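NALP (PDB 1UYN) forms the outer-membrane pore of an autotransporter, through which the protease passenger domain reaches the bacterial surface. Local coordinates at residues Tyr181-Gln186 against Ser202-Thr207; Val225-Ala230 against Gly272-Phe277. All coordinates share one frame; numbering follows the deposited sequence.

Contact 1. Residues Tyr181-Gln186 against Ser202-Thr207; sequences YDLLKQ and SLTEGT
Leu183 and Gly206, flanked by the hydrogen-bonded pairs Asp182-Thr207 and Leu184-Glu205, sit in a beta hairpin of the autotransporter barrel, the two segments antiparallel (173° between their directions), their axes 4.6 Å apart at closest. Six backbone bonds run from Asp182-Thr207 to Gln186-Leu203; the Gln186 N to Leu203 O bond is nearly straight (170°).

The more buried side carries Asp182, Leu184, Gln186, Leu203, Glu205 and Thr207, and faces the barrel interior. Leu184 and Leu203 slant across one another there, CD2 to CD2 at 4.2 Å. The polar ends on this side turn to other partners: Asp182 OD2 bridges to Arg180 and Arg239, Gln186 OE1 meets Thr18 OG1 of the pore helix and Tyr132 OH, and Glu205 OE2 takes the N-H of Asp240.

The outward side is more exposed. Lys185 runs beside Thr204, pointing the same way, and its CD lies 3.3 Å from Thr204 OG1 before the bent chain leads off. Leu183 CD1 touches Thr204 CG2 at 4.1 Å. CG of Tyr181 is anti to the backbone N (chi1 -171°), and the ring reaches the neighbouring strand obliquely; Tyr181 OH comes 3.5 Å from Gly206 CA.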
loop_
_atom_site.group_PDB
_atom_site.type_symbol
_atom_site.label_atom_id
_atom_site.label_comp_id
_atom_site.label_asym_id
_atom_site.label_seq_id
_atom_site.Cartn_x
_atom_site.Cartn_y
_atom_site.Cartn_z
ATOM N N TYR A 181 7.681 -9.363 1.056
ATOM C CA TYR A 181 8.634 -9.150 2.120
ATOM C C TYR A 181 8.868 -7.657 2.274
ATOM O O TYR A 181 9.250 -7.025 1.312
ATOM C CB TYR A 181 9.957 -9.812 1.759
ATOM C CG TYR A 181 10.963 -9.835 2.893
ATOM C CD1 TYR A 181 10.715 -10.578 4.022
ATOM C CD2 TYR A 181 12.166 -9.130 2.814
ATOM C CE1 TYR A 181 11.616 -10.616 5.080
ATOM C CE2 TYR A 181 13.095 -9.167 3.849
ATOM C CZ TYR A 181 12.800 -9.923 4.993
ATOM O OH TYR A 181 13.672 -10.019 6.067
ATOM N N ASP A 182 8.626 -7.105 3.467
ATOM C CA ASP A 182 8.862 -5.695 3.753
ATOM C C ASP A 182 10.094 -5.580 4.562
ATOM O O ASP A 182 10.146 -6.115 5.662
ATOM C CB ASP A 182 7.753 -5.104 4.614
ATOM C CG ASP A 182 6.436 -5.095 3.940
ATOM O OD1 ASP A 182 6.384 -5.201 2.690
ATOM O OD2 ASP A 182 5.392 -4.998 4.613
ATOM N N LEU A 183 11.065 -4.850 4.050
ATOM C CA LEU A 183 12.296 -4.555 4.776
ATOM C C LEU A 183 12.283 -3.079 5.129
ATOM O O LEU A 183 12.305 -2.231 4.259
ATOM C CB LEU A 183 13.487 -4.853 3.888
ATOM C CG LEU A 183 14.875 -4.776 4.496
ATOM C CD1 LEU A 183 15.028 -5.665 5.755
ATOM C CD2 LEU A 183 15.848 -5.191 3.458
ATOM N N LEU A 184 12.264 -2.761 6.415
ATOM C CA LEU A 184 12.206 -1.371 6.853
ATOM C C LEU A 184 13.522 -1.104 7.544
ATOM O O LEU A 184 13.855 -1.810 8.464
ATOM C CB LEU A 184 11.060 -1.159 7.835
ATOM C CG LEU A 184 10.956 0.312 8.285
ATOM C CD1 LEU A 184 9.641 0.912 7.870
ATOM C CD2 LEU A 184 11.110 0.414 9.776
ATOM N N LYS A 185 14.281 -0.129 7.071
ATOM C CA LYS A 185 15.420 0.370 7.830
ATOM C C LYS A 185 15.021 1.793 8.277
ATOM O O LYS A 185 14.688 2.641 7.441
ATOM C CB LYS A 185 16.702 0.360 6.984
ATOM C CG LYS A 185 17.007 -0.951 6.140
ATOM C CD LYS A 185 18.331 -1.661 6.564
ATOM C CE LYS A 185 19.271 -2.196 5.406
ATOM N NZ LYS A 185 18.989 -1.599 4.056
ATOM N N GLN A 186 14.968 2.048 9.570
ATOM C CA GLN A 186 14.683 3.383 10.078
ATOM C C GLN A 186 15.886 3.929 10.849
ATOM O O GLN A 186 16.412 3.231 11.711
ATOM C CB GLN A 186 13.478 3.335 10.997
ATOM C CG GLN A 186 12.991 4.682 11.500
ATOM C CD GLN A 186 11.646 4.567 12.234
ATOM O OE1 GLN A 186 10.563 4.432 11.589
ATOM N NE2 GLN A 186 11.707 4.582 13.585
ATOM N N SER A 202 18.381 3.345 15.518
ATOM C CA SER A 202 17.990 2.780 14.245
ATOM C C SER A 202 17.465 1.397 14.418
ATOM O O SER A 202 17.734 0.723 15.379
ATOM C CB SER A 202 19.150 2.751 13.254
ATOM O OG SER A 202 20.176 1.906 13.727
ATOM N N LEU A 203 16.753 0.983 13.410
ATOM C CA LEU A 203 15.910 -0.150 13.480
ATOM C C LEU A 203 15.859 -0.761 12.051
ATOM O O LEU A 203 15.585 -0.069 11.120
ATOM C CB LEU A 203 14.514 0.327 13.908
ATOM C CG LEU A 203 13.413 -0.721 13.748
ATOM C CD1 LEU A 203 13.654 -1.733 14.871
ATOM C CD2 LEU A 203 12.042 -0.118 13.824
ATOM N N THR A 204 16.186 -2.042 11.931
ATOM C CA THR A 204 15.939 -2.831 10.757
ATOM C C THR A 204 14.851 -3.846 11.077
ATOM O O THR A 204 14.922 -4.514 12.086
ATOM C CB THR A 204 17.199 -3.587 10.369
ATOM O OG1 THR A 204 18.129 -2.705 9.716
ATOM C CG2 THR A 204 16.853 -4.573 9.275
ATOM N N GLU A 205 13.854 -4.010 10.217
ATOM C CA GLU A 205 12.846 -5.041 10.492
ATOM C C GLU A 205 12.255 -5.628 9.201
ATOM O O GLU A 205 11.687 -4.923 8.394
ATOM C CB GLU A 205 11.806 -4.465 11.418
ATOM C CG GLU A 205 10.605 -5.320 11.711
ATOM C CD GLU A 205 10.822 -6.330 12.808
ATOM O OE1 GLU A 205 11.930 -6.367 13.379
ATOM O OE2 GLU A 205 9.861 -7.106 13.079
ATOM N N GLY A 206 12.395 -6.930 9.014
ATOM C CA GLY A 206 11.898 -7.593 7.851
ATOM C C GLY A 206 10.708 -8.477 8.142
ATOM O O GLY A 206 10.841 -9.406 8.984
ATOM N N THR A 207 9.600 -8.273 7.387
ATOM C CA THR A 207 8.373 -9.017 7.577
ATOM C C THR A 207 7.821 -9.678 6.283
ATOM O O THR A 207 7.513 -9.026 5.284
ATOM C CB THR A 207 7.323 -8.081 8.160
ATOM O OG1 THR A 207 7.803 -7.479 9.362
ATOM C CG2 THR A 207 6.117 -8.853 8.656
#

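Contact 2. Residues Val225-Ala230 against Gly272-Phe277; sequences VLFATA and GADVEF
Two transmembrane strands pair where Val225, Leu226 and Phe227 run antiparallel to Asp274, Ala273 and Gly272, a short match between segments whose axes diverge by 22° from exactly antiparallel. Val225-Asp274 and Phe227-Gly272 are the hydrogen-bonded pairs, with the non-hydrogen-bonded pair Leu226-Ala273 between them. Val225 N gives to Asp274 O at 3.1 Å, while the return bond from Asp274 N to Val225 O is weak. Gly272 N reaches Phe227 O at 2.9 Å, and Phe227 N is 3.1 Å from Gly272 O.

In the closed twelve-stranded barrel, one side of this pair carries Leu226 and Ala273 and the other carries Val225, Phe227 and Asp274. Leu226 lies on the surface and brings CD1 to 3.2 Å from Gly272 O. On the second side the Phe227 ring lies across the glycine, CE1 3.4 Å from Gly272 CA. Lys215 makes a cation-pi contact with the same ring, and Arg286 of strand 281-292 touches Phe227 as well. With CG beside its own backbone N (chi1 -65°), the Asp274 side chain crosses that of Phe227 at about a right angle and puts OD1 at the ring edge, in plane, near CZ and CE2. Val225 lies alongside Asp274, pointing the same way, with CG1 3.6 Å from Asp274 CB.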
loop_
_atom_site.group_PDB
_atom_site.type_symbol
_atom_site.label_atom_id
_atom_site.label_comp_id
_atom_site.label_asym_id
_atom_site.label_seq_id
_atom_site.Cartn_x
_atom_site.Cartn_y
_atom_site.Cartn_z
ATOM N N VAL A 225 -16.001 -2.575 -17.142
ATOM C CA VAL A 225 -15.935 -3.789 -16.354
ATOM C C VAL A 225 -16.080 -3.348 -14.914
ATOM O O VAL A 225 -15.652 -2.262 -14.565
ATOM C CB VAL A 225 -14.600 -4.553 -16.558
ATOM C CG1 VAL A 225 -13.430 -3.659 -16.172
ATOM C CG2 VAL A 225 -14.595 -5.900 -15.786
ATOM N N LEU A 226 -16.735 -4.205 -14.132
ATOM C CA LEU A 226 -16.922 -4.056 -12.706
ATOM C C LEU A 226 -16.319 -5.298 -12.035
ATOM O O LEU A 226 -16.576 -6.404 -12.473
ATOM C CB LEU A 226 -18.426 -3.975 -12.448
ATOM C CG LEU A 226 -18.910 -4.258 -11.027
ATOM C CD1 LEU A 226 -18.880 -2.972 -10.222
ATOM C CD2 LEU A 226 -20.313 -4.884 -11.053
ATOM N N PHE A 227 -15.527 -5.149 -10.983
ATOM C CA PHE A 227 -15.087 -6.343 -10.232
ATOM C C PHE A 227 -15.387 -6.260 -8.761
ATOM O O PHE A 227 -15.460 -5.182 -8.214
ATOM C CB PHE A 227 -13.613 -6.656 -10.408
ATOM C CG PHE A 227 -12.833 -5.526 -10.898
ATOM C CD1 PHE A 227 -12.421 -4.541 -10.028
ATOM C CD2 PHE A 227 -12.506 -5.421 -12.255
ATOM C CE1 PHE A 227 -11.657 -3.445 -10.493
ATOM C CE2 PHE A 227 -11.747 -4.330 -12.752
ATOM C CZ PHE A 227 -11.318 -3.342 -11.863
ATOM N N ALA A 228 -15.614 -7.421 -8.160
ATOM C CA ALA A 228 -15.617 -7.568 -6.731
ATOM C C ALA A 228 -14.307 -8.269 -6.373
ATOM O O ALA A 228 -13.800 -9.038 -7.174
ATOM C CB ALA A 228 -16.808 -8.373 -6.299
ATOM N N THR A 229 -13.749 -7.944 -5.198
ATOM C CA THR A 229 -12.544 -8.595 -4.639
ATOM C C THR A 229 -12.768 -9.023 -3.196
ATOM O O THR A 229 -13.348 -8.294 -2.403
ATOM C CB THR A 229 -11.320 -7.654 -4.587
ATOM O OG1 THR A 229 -11.679 -6.440 -3.902
ATOM C CG2 THR A 229 -10.863 -7.232 -5.953
ATOM N N ALA A 230 -12.246 -10.191 -2.860
ATOM C CA ALA A 230 -12.192 -10.664 -1.489
ATOM C C ALA A 230 -10.783 -11.206 -1.278
ATOM O O ALA A 230 -10.233 -11.855 -2.155
ATOM C CB ALA A 230 -13.216 -11.726 -1.270
ATOM N N GLY A 272 -14.730 -2.435 -7.741
ATOM C CA GLY A 272 -14.030 -1.695 -8.755
ATOM C C GLY A 272 -14.758 -1.547 -10.057
ATOM O O GLY A 272 -15.804 -2.123 -10.258
ATOM N N ALA A 273 -14.156 -0.764 -10.941
ATOM C CA ALA A 273 -14.679 -0.515 -12.260
ATOM C C ALA A 273 -13.601 0.200 -13.063
ATOM O O ALA A 273 -13.147 1.252 -12.628
ATOM C CB ALA A 273 -15.926 0.349 -12.154
ATOM N N ASP A 274 -13.140 -0.408 -14.166
ATOM C CA ASP A 274 -12.390 0.296 -15.250
ATOM C C ASP A 274 -13.401 0.769 -16.316
ATOM O O ASP A 274 -14.258 -0.011 -16.701
ATOM C CB ASP A 274 -11.425 -0.640 -16.027
ATOM C CG ASP A 274 -10.259 -1.221 -15.187
ATOM O OD1 ASP A 274 -10.444 -2.229 -14.441
ATOM O OD2 ASP A 274 -9.083 -0.796 -15.302
ATOM N N VAL A 275 -13.298 1.993 -16.828
ATOM C CA VAL A 275 -14.091 2.373 -17.998
ATOM C C VAL A 275 -13.236 2.990 -19.119
ATOM O O VAL A 275 -12.401 3.832 -18.847
ATOM C CB VAL A 275 -15.290 3.323 -17.613
ATOM C CG1 VAL A 275 -15.936 2.894 -16.301
ATOM C CG2 VAL A 275 -14.877 4.791 -17.543
ATOM N N GLU A 276 -13.443 2.563 -20.371
ATOM C CA GLU A 276 -12.850 3.215 -21.566
ATOM C C GLU A 276 -13.711 4.388 -22.026
ATOM O O GLU A 276 -14.805 4.159 -22.514
ATOM C CB GLU A 276 -12.718 2.217 -22.729
ATOM C CG GLU A 276 -11.769 1.035 -22.484
ATOM C CD GLU A 276 -10.289 1.432 -22.415
ATOM O OE1 GLU A 276 -9.883 2.447 -23.048
ATOM O OE2 GLU A 276 -9.524 0.732 -21.709
ATOM N N PHE A 277 -13.226 5.626 -21.857
ATOM C CA PHE A 277 -13.961 6.850 -22.267
ATOM C C PHE A 277 -13.908 7.143 -23.757
ATOM O O PHE A 277 -14.767 7.852 -24.282
ATOM C CB PHE A 277 -13.440 8.100 -21.550
ATOM C CG PHE A 277 -13.759 8.131 -20.090
ATOM C CD1 PHE A 277 -15.070 7.974 -19.655
ATOM C CD2 PHE A 277 -12.745 8.276 -19.143
ATOM C CE1 PHE A 277 -15.364 7.979 -18.306
ATOM C CE2 PHE A 277 -13.037 8.270 -17.789
ATOM C CZ PHE A 277 -14.344 8.123 -17.367
#

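In the fold
Contacts 1 and 2 lie on opposite sides of the chain's centre, their own centres 34 Å apart and their nearest atoms about 18 Å apart, so they do not touch. They are nonetheless parts of one sheet: strand 199-219 of contact 1 is the neighbour of strand 224-235 of contact 2. The short turn joining those two strands is probably periplasmic, which would place contact 2 near that end and contact 1 toward the cell-surface end. The long connection between the strands of contact 2 folds back to contact 1, where Gly238, Arg239 and Asp240 bind its inward side chains. The detergent pocket, including Gln70 and Leu88, lies on strands 62-79 and 82-97, which belong to neither contact.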